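Local coordinates for protein MJ1225 (PDB 3KH5) that binds AMP and ADP through four CBS repeats and is a putative archaeal homologue of the gamma subunit of AMP-activated protein kinase, at residues T53-V58 and G178-P183; D135-L140 and I270-V275; A139-I144 and I245-V250. One frame throughout, in Å; residues are numbered along the deposited sequence.

Interaction 1. Residues T53-V58 and G178-P183; sequences TSMDIV and GFRRLP. With ADP (adenosine-5'-diphosphate), chain E; ADP (adenosine-5'-diphosphate), chain D.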
# COMPACT_ATOMS: atom_id res chain seq x y z
N THR A 53 -2.97 -1.27 -7.28
CA THR A 53 -1.94 -0.95 -6.29
C THR A 53 -1.05 -2.17 -6.11
O THR A 53 -1.30 -3.23 -6.70
CB THR A 53 -2.54 -0.59 -4.92
OG1 THR A 53 -3.04 -1.77 -4.29
CG2 THR A 53 -3.66 0.46 -5.05
N SER A 54 -0.02 -2.03 -5.28
CA SER A 54 0.90 -3.14 -5.01
C SER A 54 0.21 -4.31 -4.33
O SER A 54 0.66 -5.45 -4.45
CB SER A 54 2.10 -2.66 -4.18
OG SER A 54 1.68 -2.03 -2.98
N MET A 55 -0.86 -4.03 -3.60
CA MET A 55 -1.65 -5.06 -2.94
C MET A 55 -2.35 -5.97 -3.94
O MET A 55 -2.46 -7.17 -3.72
CB MET A 55 -2.66 -4.45 -1.98
CG MET A 55 -2.09 -4.27 -0.60
SD MET A 55 -1.99 -5.85 0.23
CE MET A 55 -0.22 -5.82 0.60
N ASP A 56 -2.83 -5.40 -5.04
CA ASP A 56 -3.41 -6.20 -6.12
C ASP A 56 -2.37 -7.12 -6.74
O ASP A 56 -2.68 -8.24 -7.15
CB ASP A 56 -3.98 -5.29 -7.20
CG ASP A 56 -5.14 -4.47 -6.70
OD1 ASP A 56 -6.11 -5.07 -6.19
OD2 ASP A 56 -5.10 -3.23 -6.85
N ILE A 57 -1.13 -6.63 -6.82
CA ILE A 57 -0.02 -7.41 -7.35
C ILE A 57 0.33 -8.54 -6.38
O ILE A 57 0.60 -9.66 -6.81
CB ILE A 57 1.25 -6.55 -7.62
CG1 ILE A 57 0.97 -5.42 -8.63
CG2 ILE A 57 2.44 -7.43 -8.06
CD1 ILE A 57 0.59 -5.88 -10.04
N VAL A 58 0.32 -8.24 -5.08
CA VAL A 58 0.55 -9.25 -4.04
C VAL A 58 -0.53 -10.35 -4.06
O VAL A 58 -0.24 -11.53 -3.84
CB VAL A 58 0.69 -8.60 -2.63
CG1 VAL A 58 0.69 -9.65 -1.52
CG2 VAL A 58 1.96 -7.77 -2.57
N GLY A 178 -6.05 -7.20 4.51
CA GLY A 178 -5.98 -5.85 3.93
C GLY A 178 -4.91 -4.96 4.53
O GLY A 178 -5.10 -3.74 4.63
N PHE A 179 -3.79 -5.55 4.94
CA PHE A 179 -2.66 -4.80 5.51
C PHE A 179 -1.43 -4.85 4.62
O PHE A 179 -0.89 -5.94 4.37
CB PHE A 179 -2.26 -5.33 6.90
CG PHE A 179 -3.39 -5.36 7.90
CD1 PHE A 179 -4.32 -4.32 7.96
CD2 PHE A 179 -3.49 -6.41 8.80
CE1 PHE A 179 -5.35 -4.35 8.90
CE2 PHE A 179 -4.53 -6.44 9.74
CZ PHE A 179 -5.46 -5.40 9.79
N ARG A 180 -0.97 -3.69 4.17
CA ARG A 180 0.25 -3.57 3.36
C ARG A 180 1.53 -3.81 4.16
O ARG A 180 2.54 -4.22 3.59
CB ARG A 180 0.35 -2.19 2.72
CG ARG A 180 -0.69 -1.90 1.65
CD ARG A 180 -0.79 -0.41 1.36
NE ARG A 180 0.50 0.20 1.04
CZ ARG A 180 0.67 1.48 0.70
NH1 ARG A 180 -0.38 2.29 0.62
NH2 ARG A 180 1.88 1.94 0.43
N ARG A 181 1.49 -3.54 5.46
CA ARG A 181 2.70 -3.66 6.29
C ARG A 181 2.50 -4.58 7.49
O ARG A 181 1.57 -4.42 8.30
CB ARG A 181 3.26 -2.29 6.72
CG ARG A 181 2.44 -1.07 6.22
CD ARG A 181 2.95 -0.22 5.05
NE ARG A 181 1.89 0.78 5.01
CZ ARG A 181 1.78 1.88 4.24
NH1 ARG A 181 2.72 2.25 3.32
NH2 ARG A 181 0.67 2.63 4.42
N LEU A 182 3.39 -5.57 7.59
CA LEU A 182 3.39 -6.51 8.70
C LEU A 182 4.70 -6.39 9.47
O LEU A 182 5.78 -6.47 8.87
CB LEU A 182 3.20 -7.95 8.19
CG LEU A 182 1.95 -8.28 7.36
CD1 LEU A 182 1.98 -9.73 6.90
CD2 LEU A 182 0.65 -7.99 8.11
N PRO A 183 4.61 -6.18 10.79
CA PRO A 183 5.81 -6.31 11.61
C PRO A 183 6.29 -7.76 11.58
O PRO A 183 5.46 -8.68 11.55
CB PRO A 183 5.33 -5.93 13.01
CG PRO A 183 4.07 -5.15 12.81
CD PRO A 183 3.45 -5.74 11.58
PB ADP E . -1.60 -0.46 6.14
O1B ADP E . -0.82 0.72 5.70
O2B ADP E . -0.64 -1.64 6.78
O3B ADP E . -2.44 -1.18 4.96
PA ADP E . -3.98 0.81 7.16
O1A ADP E . -3.82 2.28 7.27
O2A ADP E . -4.72 0.33 5.81
O3A ADP E . -2.60 -0.03 7.31
O5' ADP E . -4.72 0.21 8.43
C5' ADP E . -6.11 0.43 8.74
C4' ADP E . -6.29 0.03 10.23
O4' ADP E . -5.73 -1.31 10.41
C3' ADP E . -5.51 0.97 11.18
O3' ADP E . -6.25 1.12 12.40
C2' ADP E . -4.20 0.22 11.44
O2' ADP E . -3.66 0.53 12.73
C1' ADP E . -4.63 -1.26 11.36
N9 ADP E . -3.48 -2.12 10.92
C8 ADP E . -2.59 -1.86 9.95
N7 ADP E . -1.71 -2.86 9.87
C5 ADP E . -2.02 -3.76 10.79
C6 ADP E . -1.48 -4.99 11.16
N6 ADP E . -0.40 -5.48 10.55
N1 ADP E . -2.07 -5.68 12.16
C2 ADP E . -3.14 -5.20 12.78
N3 ADP E . -3.68 -4.03 12.44
C4 ADP E . -3.15 -3.30 11.45
PB ADP D . -4.99 1.42 0.55
O1B ADP D . -5.44 0.98 1.90
O2B ADP D . -3.46 1.97 0.57
O3B ADP D . -5.88 2.61 -0.09
PA ADP D . -3.83 -0.68 -0.58
O1A ADP D . -3.73 -1.93 0.22
O2A ADP D . -2.97 -0.64 -1.96
O3A ADP D . -5.09 0.28 -0.55
O5' ADP D . -4.87 -1.53 -1.54
C5' ADP D . -5.86 -2.50 -1.06
C4' ADP D . -6.97 -2.77 -2.12
O4' ADP D . -7.84 -1.60 -2.17
C3' ADP D . -6.48 -3.03 -3.56
O3' ADP D . -7.28 -4.07 -4.14
C2' ADP D . -6.72 -1.68 -4.25
O2' ADP D . -6.95 -1.83 -5.66
C1' ADP D . -7.99 -1.20 -3.55
N9 ADP D . -8.11 0.29 -3.62
C8 ADP D . -7.20 1.22 -3.32
N7 ADP D . -7.73 2.43 -3.52
C5 ADP D . -8.97 2.26 -3.96
C6 ADP D . -10.00 3.12 -4.33
N6 ADP D . -9.84 4.44 -4.30
N1 ADP D . -11.17 2.59 -4.73
C2 ADP D . -11.36 1.27 -4.77
N3 ADP D . -10.40 0.43 -4.42
C4 ADP D . -9.21 0.90 -4.02
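O1B of ADP chain E is gripped by two nitrogens of one guanidinium: R181 NH2 lies 2.7 Å from O1B and R181 NE 2.8 Å. Both bonds are bent, because a single oxygen sits at the edge of the group, near its plane. Two backbone amides hold the other beta oxygens. R180 N points almost straight at O3B (177°), and R181 N donates to O2B. The adenine is fixed as well. F179 lays its ring against one face of the base, with C5 3.5 Å above the ring plane and over its centre, while N6 donates to R181 O.

R180 turns to the second nucleotide. Its NH1 donates to O2B of ADP chain D at 3.1 Å, and its NH2 forms a salt bridge with a third ADP. R181 NH1 pairs in turn with an AMP phosphate. The two guanidiniums overlap at a tilt, with R180 NE 3.7 Å above the plane of R181 and over its centre. They can lie this close within a pocket made for phosphates.

Tandem CBS domains bind adenine nucleotides in this way, with a Thr and an Asp at the start of a helix. Here T53 and D56 form a capping box at helix 54-63. OG1 of T53 sits between the backbone N and the carbonyl carbon (chi1 73°), where it weakly caps M55 N and donates to O2A of ADP chain D at 2.6 Å. D56 clasps the ribose, OD1 taking O3' and OD2 taking O2'. D56 OD2 also accepts from T53 N through its anti lone pair.

Between the two segments themselves, M55 packs on R180. M55 CG meets R180 CG at 3.6 Å, beside the alpha phosphate of ADP chain D. The methionine bends at chi2 and chi3, which brings CE to R180 CA and near F179 O.

Interaction 2. Residues D135-L140 and I270-V275; sequences DVIRAL and ITEKDV. With ADP (adenosine-5'-diphosphate), chain E; ADP (adenosine-5'-diphosphate), chain B.
Two nucleotide-binding helix starts of different CBS repeats meet here, and the contact between them is apolar. I137, on helix 133-140, reaches toward helix 272-275. Its CD1 lies 3.6 Å from E272 CB and 3.5 Å from E272 O. The same methyl meets V275 CG1 at 3.9 Å, the two side chains crossing at about a right angle. CG1 of I137 is anti to the carbonyl carbon (chi1 -67°), and the extended chi2 carries CD1 between E272 and V275. Of the E272 side chain, CB and CG meet the isoleucine, next to the touching backbone O. Its carboxylate goes to R134 in a salt bridge.

Each helix turns an aspartate to a ribose. D274 OD1 accepts from O3' of ADP chain E at 2.6 Å, and OD2 accepts from O2' at 2.5 Å. OD2 is also met by T271 N on its anti side, 25° out of the carboxylate plane. T271, the N-cap residue, donates from OG1 to O1A of the same ADP at 3.1 Å. On the other helix, D135 OD1 accepts from O3' of ADP chain B at 3.2 Å.

K273 bends back to E133, adding a second charged link between the repeats. Helix 242-252 packs against both sides, V250 on I137 and M249 on E272 and V275. Helix 103-112 lies against V136, and strand 256-260 pairs with strand 266-271.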
# COMPACT_ATOMS: atom_id res chain seq x y z
N ASP A 135 -1.20 13.24 2.14
CA ASP A 135 -1.47 14.59 1.64
C ASP A 135 -2.23 15.40 2.69
O ASP A 135 -1.94 16.58 2.91
CB ASP A 135 -2.32 14.55 0.36
CG ASP A 135 -1.56 14.05 -0.86
OD1 ASP A 135 -0.31 14.15 -0.90
OD2 ASP A 135 -2.23 13.58 -1.80
N VAL A 136 -3.21 14.75 3.32
CA VAL A 136 -4.06 15.38 4.33
C VAL A 136 -3.31 15.62 5.64
O VAL A 136 -3.39 16.70 6.22
CB VAL A 136 -5.35 14.56 4.59
CG1 VAL A 136 -6.21 15.21 5.67
CG2 VAL A 136 -6.17 14.42 3.30
N ILE A 137 -2.58 14.60 6.11
CA ILE A 137 -1.80 14.74 7.33
C ILE A 137 -0.76 15.86 7.17
O ILE A 137 -0.55 16.65 8.10
CB ILE A 137 -1.10 13.41 7.71
CG1 ILE A 137 -2.14 12.36 8.10
CG2 ILE A 137 -0.11 13.64 8.87
CD1 ILE A 137 -1.57 10.96 8.30
N ARG A 138 -0.13 15.91 6.00
CA ARG A 138 0.84 16.95 5.67
C ARG A 138 0.19 18.33 5.73
O ARG A 138 0.78 19.27 6.26
CB ARG A 138 1.46 16.70 4.28
CG ARG A 138 2.65 17.61 3.94
CD ARG A 138 3.29 17.24 2.60
NE ARG A 138 4.13 16.04 2.69
CZ ARG A 138 3.85 14.87 2.13
NH1 ARG A 138 2.75 14.71 1.41
NH2 ARG A 138 4.69 13.85 2.28
N ALA A 139 -1.03 18.44 5.21
CA ALA A 139 -1.75 19.70 5.21
C ALA A 139 -2.19 20.13 6.61
O ALA A 139 -2.26 21.33 6.89
CB ALA A 139 -2.95 19.63 4.27
N LEU A 140 -2.47 19.17 7.48
CA LEU A 140 -3.05 19.46 8.80
C LEU A 140 -2.10 19.27 9.98
O LEU A 140 -2.50 19.39 11.14
CB LEU A 140 -4.31 18.62 9.02
CG LEU A 140 -5.45 18.74 8.00
CD1 LEU A 140 -6.56 17.76 8.34
CD2 LEU A 140 -6.01 20.17 7.94
N ILE A 270 0.75 1.76 14.63
CA ILE A 270 0.01 2.98 14.34
C ILE A 270 0.28 3.38 12.89
O ILE A 270 1.41 3.30 12.42
CB ILE A 270 0.35 4.12 15.34
CG1 ILE A 270 -0.44 5.39 15.02
CG2 ILE A 270 1.87 4.37 15.39
CD1 ILE A 270 -0.60 6.34 16.20
N THR A 271 -0.78 3.77 12.18
CA THR A 271 -0.64 4.10 10.78
C THR A 271 -1.22 5.47 10.51
O THR A 271 -1.85 6.08 11.38
CB THR A 271 -1.34 3.06 9.86
OG1 THR A 271 -2.76 3.20 9.98
CG2 THR A 271 -0.92 1.63 10.20
N GLU A 272 -1.04 5.93 9.28
CA GLU A 272 -1.60 7.20 8.83
C GLU A 272 -3.11 7.28 9.01
O GLU A 272 -3.63 8.35 9.32
CB GLU A 272 -1.25 7.45 7.37
CG GLU A 272 0.21 7.78 7.17
CD GLU A 272 0.59 7.92 5.71
OE1 GLU A 272 0.18 7.06 4.89
OE2 GLU A 272 1.31 8.88 5.38
N LYS A 273 -3.82 6.16 8.81
CA LYS A 273 -5.27 6.16 9.02
C LYS A 273 -5.60 6.44 10.48
O LYS A 273 -6.54 7.18 10.78
CB LYS A 273 -5.93 4.85 8.57
CG LYS A 273 -7.45 4.98 8.39
CD LYS A 273 -8.13 3.66 8.03
CE LYS A 273 -7.59 3.06 6.73
NZ LYS A 273 -7.74 3.98 5.57
N ASP A 274 -4.82 5.85 11.39
CA ASP A 274 -4.97 6.08 12.83
C ASP A 274 -4.72 7.52 13.23
O ASP A 274 -5.42 8.06 14.08
CB ASP A 274 -4.00 5.20 13.62
CG ASP A 274 -4.29 3.74 13.47
OD1 ASP A 274 -5.48 3.36 13.46
OD2 ASP A 274 -3.32 2.96 13.38
N VAL A 275 -3.68 8.12 12.63
CA VAL A 275 -3.37 9.54 12.85
C VAL A 275 -4.58 10.39 12.49
O VAL A 275 -4.94 11.30 13.24
CB VAL A 275 -2.13 10.00 12.04
CG1 VAL A 275 -1.95 11.52 12.10
CG2 VAL A 275 -0.87 9.31 12.55
PB ADP E . -1.60 -0.46 6.14
O1B ADP E . -0.82 0.72 5.70
O2B ADP E . -0.64 -1.64 6.78
O3B ADP E . -2.44 -1.18 4.96
PA ADP E . -3.98 0.81 7.16
O1A ADP E . -3.82 2.28 7.27
O2A ADP E . -4.72 0.33 5.81
O3A ADP E . -2.60 -0.03 7.31
O5' ADP E . -4.72 0.21 8.43
C5' ADP E . -6.11 0.43 8.74
C4' ADP E . -6.29 0.03 10.23
O4' ADP E . -5.73 -1.31 10.41
C3' ADP E . -5.51 0.97 11.18
O3' ADP E . -6.25 1.12 12.40
C2' ADP E . -4.20 0.22 11.44
O2' ADP E . -3.66 0.53 12.73
C1' ADP E . -4.63 -1.26 11.36
N9 ADP E . -3.48 -2.12 10.92
C8 ADP E . -2.59 -1.86 9.95
N7 ADP E . -1.71 -2.86 9.87
C5 ADP E . -2.02 -3.76 10.79
C6 ADP E . -1.48 -4.99 11.16
N6 ADP E . -0.40 -5.48 10.55
N1 ADP E . -2.07 -5.68 12.16
C2 ADP E . -3.14 -5.20 12.78
N3 ADP E . -3.68 -4.03 12.44
C4 ADP E . -3.15 -3.30 11.45
PB ADP B . 0.42 5.16 -2.20
O1B ADP B . 1.45 5.35 -3.25
O2B ADP B . 0.96 4.24 -0.98
O3B ADP B . -0.88 4.39 -2.73
PA ADP B . 0.81 7.23 -0.40
O1A ADP B . 2.23 6.79 -0.28
O2A ADP B . 0.39 8.78 -0.01
O3A ADP B . -0.11 6.55 -1.57
O5' ADP B . 1.28 8.04 -1.76
C5' ADP B . 2.64 8.47 -2.08
C4' ADP B . 2.73 9.99 -2.42
O4' ADP B . 2.77 10.28 -3.86
C3' ADP B . 1.49 10.69 -1.85
O3' ADP B . 1.88 11.88 -1.14
C2' ADP B . 0.61 11.03 -3.05
O2' ADP B . 0.28 12.42 -2.96
C1' ADP B . 1.47 10.79 -4.31
N9 ADP B . 0.92 9.81 -5.34
C8 ADP B . 0.43 8.59 -5.09
N7 ADP B . 0.06 8.02 -6.24
C5 ADP B . 0.32 8.87 -7.23
C6 ADP B . 0.16 8.83 -8.61
N6 ADP B . -0.37 7.76 -9.21
N1 ADP B . 0.54 9.90 -9.35
C2 ADP B . 1.06 10.97 -8.77
N3 ADP B . 1.23 11.04 -7.45
C4 ADP B . 0.87 10.01 -6.65

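Interaction 3. Residues A139-I144 and I245-V250; sequences ALLDKI and IAEIMV
L141 makes the main contact, with CD1 foremost. Its CD1 lies 3.7 Å from A246 CB and 3.6 Å from the backbone N of E247, so it rests on the surface of helix 245-250 where the two residues join. The other branch, CD2, lies alongside the aliphatic start of E247, 4.1 Å from E247 CB. The side chains of L141 and E247 cross at about a right angle. I144 adds a further methyl from just after the turn: its CD1 meets A246 CB at 3.8 Å. The small alanine is thus touched by two branched side chains.

The torsion of L141 explains its reach. CG is anti to the backbone N (chi1 -177°), which extends the side chain toward the helix. The 3-10 turn at 141-143 sets the spacing. K143 N bonds to L140 O, and I144 N bonds to L141 O at 3.2 Å, so L141 and I144 are presented together. E247 is also extended beyond CG, and the residue lies exposed at the surface.

Further out, I137 of helix 133-140 and V275 also pack on A246, and F279 lies on I144. R138 NH2 donates to V250 O. These contacts lie well away from the nucleotides. The 3-10 turn 141-143 and I144 lean on helix 242-252, where the second CBS repeat meets the fourth in this four-repeat, gamma-AMPK-like protein.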
# COMPACT_ATOMS: atom_id res chain seq x y z
N ALA A 139 -1.03 18.44 5.21
CA ALA A 139 -1.75 19.70 5.21
C ALA A 139 -2.19 20.13 6.61
O ALA A 139 -2.26 21.33 6.89
CB ALA A 139 -2.95 19.63 4.27
N LEU A 140 -2.47 19.17 7.48
CA LEU A 140 -3.05 19.46 8.80
C LEU A 140 -2.10 19.27 9.98
O LEU A 140 -2.50 19.39 11.14
CB LEU A 140 -4.31 18.62 9.02
CG LEU A 140 -5.45 18.74 8.00
CD1 LEU A 140 -6.56 17.76 8.34
CD2 LEU A 140 -6.01 20.17 7.94
N LEU A 141 -0.84 18.97 9.67
CA LEU A 141 0.16 18.60 10.68
C LEU A 141 0.30 19.64 11.79
O LEU A 141 0.33 19.29 12.97
CB LEU A 141 1.51 18.35 10.00
CG LEU A 141 2.74 17.89 10.79
CD1 LEU A 141 2.56 16.47 11.31
CD2 LEU A 141 3.99 18.00 9.93
N ASP A 142 0.36 20.91 11.41
CA ASP A 142 0.47 22.00 12.38
C ASP A 142 -0.79 22.16 13.25
O ASP A 142 -0.74 22.84 14.28
CB ASP A 142 0.87 23.32 11.70
CG ASP A 142 -0.24 23.91 10.84
OD1 ASP A 142 -1.42 23.59 11.07
OD2 ASP A 142 0.08 24.72 9.94
N LYS A 143 -1.90 21.54 12.85
CA LYS A 143 -3.16 21.62 13.62
C LYS A 143 -3.31 20.53 14.68
O LYS A 143 -4.29 20.55 15.44
CB LYS A 143 -4.40 21.59 12.69
CG LYS A 143 -4.35 22.54 11.51
CD LYS A 143 -4.43 24.00 11.93
CE LYS A 143 -4.13 24.95 10.77
NZ LYS A 143 -5.19 24.91 9.71
N ILE A 144 -2.37 19.59 14.74
CA ILE A 144 -2.37 18.59 15.81
C ILE A 144 -1.76 19.24 17.04
O ILE A 144 -0.64 19.76 16.98
CB ILE A 144 -1.55 17.33 15.43
CG1 ILE A 144 -2.02 16.74 14.10
CG2 ILE A 144 -1.63 16.29 16.55
CD1 ILE A 144 -1.07 15.72 13.49
N ILE A 245 5.04 11.67 15.67
CA ILE A 245 4.82 10.48 14.84
C ILE A 245 4.28 10.84 13.45
O ILE A 245 4.85 10.39 12.44
CB ILE A 245 3.94 9.43 15.58
CG1 ILE A 245 4.66 8.89 16.83
CG2 ILE A 245 3.54 8.28 14.65
CD1 ILE A 245 6.12 8.45 16.61
N ALA A 246 3.22 11.65 13.40
CA ALA A 246 2.66 12.13 12.13
C ALA A 246 3.72 12.79 11.24
O ALA A 246 3.74 12.57 10.03
CB ALA A 246 1.51 13.10 12.38
N GLU A 247 4.59 13.59 11.85
CA GLU A 247 5.66 14.27 11.12
C GLU A 247 6.68 13.29 10.54
O GLU A 247 7.12 13.44 9.39
CB GLU A 247 6.35 15.30 12.01
CG GLU A 247 7.44 16.11 11.31
CD GLU A 247 8.05 17.15 12.22
OE1 GLU A 247 8.27 18.29 11.75
OE2 GLU A 247 8.30 16.86 13.41
N ILE A 248 7.06 12.29 11.33
CA ILE A 248 7.96 11.23 10.86
C ILE A 248 7.40 10.52 9.62
O ILE A 248 8.13 10.31 8.65
CB ILE A 248 8.30 10.22 12.00
CG1 ILE A 248 9.31 10.85 12.96
CG2 ILE A 248 8.89 8.92 11.43
CD1 ILE A 248 9.21 10.30 14.38
N MET A 249 6.12 10.17 9.64
CA MET A 249 5.47 9.48 8.51
C MET A 249 5.53 10.31 7.23
O MET A 249 5.97 9.83 6.18
CB MET A 249 4.00 9.19 8.84
CG MET A 249 3.77 8.21 9.98
SD MET A 249 2.04 8.14 10.47
CE MET A 249 2.06 6.75 11.60
N VAL A 250 5.11 11.56 7.36
CA VAL A 250 4.91 12.46 6.24
C VAL A 250 6.24 12.95 5.62
O VAL A 250 6.30 13.19 4.40
CB VAL A 250 3.98 13.60 6.73
CG1 VAL A 250 4.41 15.03 6.18
CG2 VAL A 250 2.51 13.30 6.40

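Interactions 2 and 3 are neighbours, their centres 6 Å apart. They share A139 and L140 and start from the same part of the chain, on helix 133-140. R138 and I137 of interaction 2 touch V250 of interaction 3. Both join the second CBS repeat to the fourth. Interaction 1 joins the first to the third, and its centre lies 19 Å from interaction 2 and 23 Å from interaction 3. Its segments alternate along the chain with those of the other two, so the pairings cross. Together the contacts tie the four CBS repeats around the bound nucleotides. ADP chain E, touched by interactions 1 and 2, bridges the third and fourth repeats.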